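Local structure of fiber protein (Raptor siadenovirus a, 5FJL) at residues T112-L118 and E130-F136. The protein forms the trimeric head domain of the adenovirus fibre, the capsid protein that probably attaches the virion to a receptor on the host cell. Residues are numbered along the deposited sequence; the frame is centred on the assembly and turned at random.
Sequences TAPSTAL and ELCMMQF
Ser-115 with Met-134 and Ala-117 with Cys-132 each exchange two backbone hydrogen bonds, as the hydrogen-bonded pairs of an antiparallel hairpin; Met-134 N to Ser-115 O, at 2.8 Å, is typical. Thr-116 with Met-133 and Leu-118 with Leu-131 are the non-hydrogen-bonded pairs; here the CA-H groups of Thr-116, Met-133 and Leu-131 point at the carbonyls of Cys-132, Ser-115 and Ala-117.

On the N-terminal side of Pro-114, side chains join the backbone in holding the two segments together. The hydroxyl of Thr-112 sits between its own N and carbonyl carbon (chi1 74°). There OG1 receives the N-H of Phe-136 at 3.1 Å. It also donates to Ala-113 O at 2.8 Å, and threonine suits the place because one hydroxyl does both. Thr-112 N bonds to Phe-136 O at 2.9 Å. Gln-135, extended with CG anti to its backbone N (chi1 -175°), brings NE2 to 2.9 Å from Thr-112 O; the bond lies in the carbonyl plane, on a lone pair, and close to the amide plane. The amide lies flat over the face of the Pro-114 ring, and its OE1 makes a weak hydrogen bond to Thr-165 of the second subunit.

The apolar contacts divide between two faces. With Thr-116 and Leu-131, Met-133 bends at chi3 to set CE 3.9 Å from Pro-114 CB. On the face of Ala-117 and Cys-132, the flexible Met-134 curls its CE to 3.7 Å from Ala-117 CB, so that the two methyls meet.

The Met-133 face turns to the other subunits of the trimer: Thr-116 OG1 makes weak hydrogen bonds to Thr-116 of both, and Met-133 of the third subunit packs on Leu-131. Within the chain, the hairpin of strands 115-122 and 127-138 is flanked by strand 160-171, where Pro-168 O bonds Ser-115 OG, and by strand 144-149, whose Leu-146 touches Met-134 and Phe-136.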
loop_
_atom_site.group_PDB
_atom_site.type_symbol
_atom_site.label_atom_id
_atom_site.label_comp_id
_atom_site.label_asym_id
_atom_site.label_seq_id
_atom_site.Cartn_x
_atom_site.Cartn_y
_atom_site.Cartn_z
ATOM N N THR A 112 -1.379 -2.439 -14.921
ATOM C CA THR A 112 -1.935 -2.535 -13.547
ATOM C C THR A 112 -2.084 -1.176 -12.919
ATOM O O THR A 112 -1.528 -0.167 -13.350
ATOM C CB THR A 112 -0.994 -3.389 -12.642
ATOM O OG1 THR A 112 0.181 -2.651 -12.293
ATOM C CG2 THR A 112 -0.646 -4.715 -13.302
ATOM N N ALA A 113 -2.849 -1.155 -11.812
ATOM C CA ALA A 113 -2.826 -0.054 -10.873
ATOM C C ALA A 113 -1.530 -0.129 -10.050
ATOM O O ALA A 113 -0.814 -1.154 -10.099
ATOM C CB ALA A 113 -4.050 -0.192 -9.966
ATOM N N PRO A 114 -1.176 0.911 -9.309
ATOM C CA PRO A 114 0.039 0.868 -8.501
ATOM C C PRO A 114 -0.135 0.034 -7.256
ATOM O O PRO A 114 -1.228 0.030 -6.673
ATOM C CB PRO A 114 0.285 2.321 -8.101
ATOM C CG PRO A 114 -1.066 2.822 -7.961
ATOM C CD PRO A 114 -1.825 2.234 -9.146
ATOM N N SER A 115 0.932 -0.618 -6.840
ATOM C CA SER A 115 0.978 -1.365 -5.563
ATOM C C SER A 115 2.205 -0.979 -4.773
ATOM O O SER A 115 3.227 -0.573 -5.308
ATOM C CB SER A 115 1.002 -2.887 -5.754
ATOM O OG SER A 115 -0.277 -3.310 -6.116
ATOM N N THR A 116 2.084 -1.051 -3.460
ATOM C CA THR A 116 3.138 -0.703 -2.557
ATOM C C THR A 116 4.142 -1.845 -2.427
ATOM O O THR A 116 3.746 -3.011 -2.269
ATOM C CB THR A 116 2.615 -0.400 -1.148
ATOM O OG1 THR A 116 1.507 0.535 -1.268
ATOM C CG2 THR A 116 3.669 0.188 -0.272
ATOM N N ALA A 117 5.427 -1.488 -2.438
ATOM C CA ALA A 117 6.509 -2.459 -2.254
ATOM C C ALA A 117 7.483 -1.983 -1.242
ATOM O O ALA A 117 7.672 -0.792 -1.084
ATOM C CB ALA A 117 7.271 -2.661 -3.543
ATOM N N LEU A 118 8.133 -2.928 -0.554
ATOM C CA LEU A 118 9.334 -2.671 0.230
ATOM C C LEU A 118 10.533 -3.011 -0.653
ATOM O O LEU A 118 10.664 -4.169 -1.069
ATOM C CB LEU A 118 9.371 -3.554 1.482
ATOM C CG LEU A 118 10.720 -3.485 2.220
ATOM C CD1 LEU A 118 10.994 -2.076 2.691
ATOM C CD2 LEU A 118 10.741 -4.469 3.361
ATOM N N GLU A 130 13.221 1.219 1.740
ATOM C CA GLU A 130 12.086 2.153 1.641
ATOM C C GLU A 130 10.861 1.542 1.050
ATOM O O GLU A 130 10.913 0.619 0.264
ATOM C CB GLU A 130 12.425 3.383 0.853
ATOM C CG GLU A 130 13.046 3.131 -0.463
ATOM C CD GLU A 130 13.615 4.414 -1.142
ATOM O OE1 GLU A 130 14.660 4.984 -0.793
ATOM O OE2 GLU A 130 12.985 4.784 -2.105
ATOM N N LEU A 131 9.697 2.102 1.428
ATOM C CA LEU A 131 8.453 1.784 0.745
ATOM C C LEU A 131 8.377 2.649 -0.504
ATOM O O LEU A 131 8.700 3.830 -0.491
ATOM C CB LEU A 131 7.175 1.940 1.634
ATOM C CG LEU A 131 6.845 0.751 2.576
ATOM C CD1 LEU A 131 7.871 0.642 3.701
ATOM C CD2 LEU A 131 5.442 0.857 3.155
ATOM N N CYS A 132 7.914 2.015 -1.564
ATOM C CA CYS A 132 7.784 2.636 -2.905
ATOM C C CYS A 132 6.479 2.206 -3.494
ATOM O O CYS A 132 5.854 1.270 -2.978
ATOM C CB CYS A 132 8.876 2.148 -3.876
ATOM S SG CYS A 132 10.568 2.464 -3.355
ATOM N N MET A 133 6.034 2.826 -4.573
ATOM C CA MET A 133 4.913 2.289 -5.342
ATOM C C MET A 133 5.425 1.847 -6.691
ATOM O O MET A 133 6.348 2.459 -7.252
ATOM C CB MET A 133 3.795 3.265 -5.485
ATOM C CG MET A 133 3.174 3.633 -4.111
ATOM S SD MET A 133 1.503 4.251 -4.194
ATOM C CE MET A 133 0.645 2.653 -4.244
ATOM N N MET A 134 4.873 0.778 -7.192
ATOM C CA MET A 134 5.225 0.318 -8.541
ATOM C C MET A 134 4.025 -0.047 -9.329
ATOM O O MET A 134 2.980 -0.405 -8.801
ATOM C CB MET A 134 6.265 -0.705 -8.503
ATOM C CG MET A 134 5.957 -1.894 -7.736
ATOM S SD MET A 134 7.360 -3.074 -7.691
ATOM C CE MET A 134 8.724 -2.253 -6.938
ATOM N N GLN A 135 4.160 0.072 -10.648
ATOM C CA GLN A 135 3.023 -0.091 -11.529
ATOM C C GLN A 135 3.496 -0.582 -12.884
ATOM O O GLN A 135 4.486 -0.077 -13.384
ATOM C CB GLN A 135 2.347 1.285 -11.704
ATOM C CG GLN A 135 1.096 1.312 -12.488
ATOM C CD GLN A 135 0.349 2.624 -12.319
ATOM O OE1 GLN A 135 0.850 3.576 -11.704
ATOM N NE2 GLN A 135 -0.866 2.623 -12.763
ATOM N N PHE A 136 2.796 -1.532 -13.466
ATOM C CA PHE A 136 3.086 -2.001 -14.842
ATOM C C PHE A 136 2.252 -1.131 -15.784
ATOM O O PHE A 136 1.026 -1.001 -15.627
ATOM C CB PHE A 136 2.739 -3.466 -15.004
ATOM C CG PHE A 136 3.705 -4.404 -14.357
ATOM C CD1 PHE A 136 4.829 -4.845 -15.044
ATOM C CD2 PHE A 136 3.497 -4.870 -13.054
ATOM C CE1 PHE A 136 5.721 -5.730 -14.473
ATOM C CE2 PHE A 136 4.377 -5.747 -12.479
ATOM C CZ PHE A 136 5.483 -6.202 -13.177
#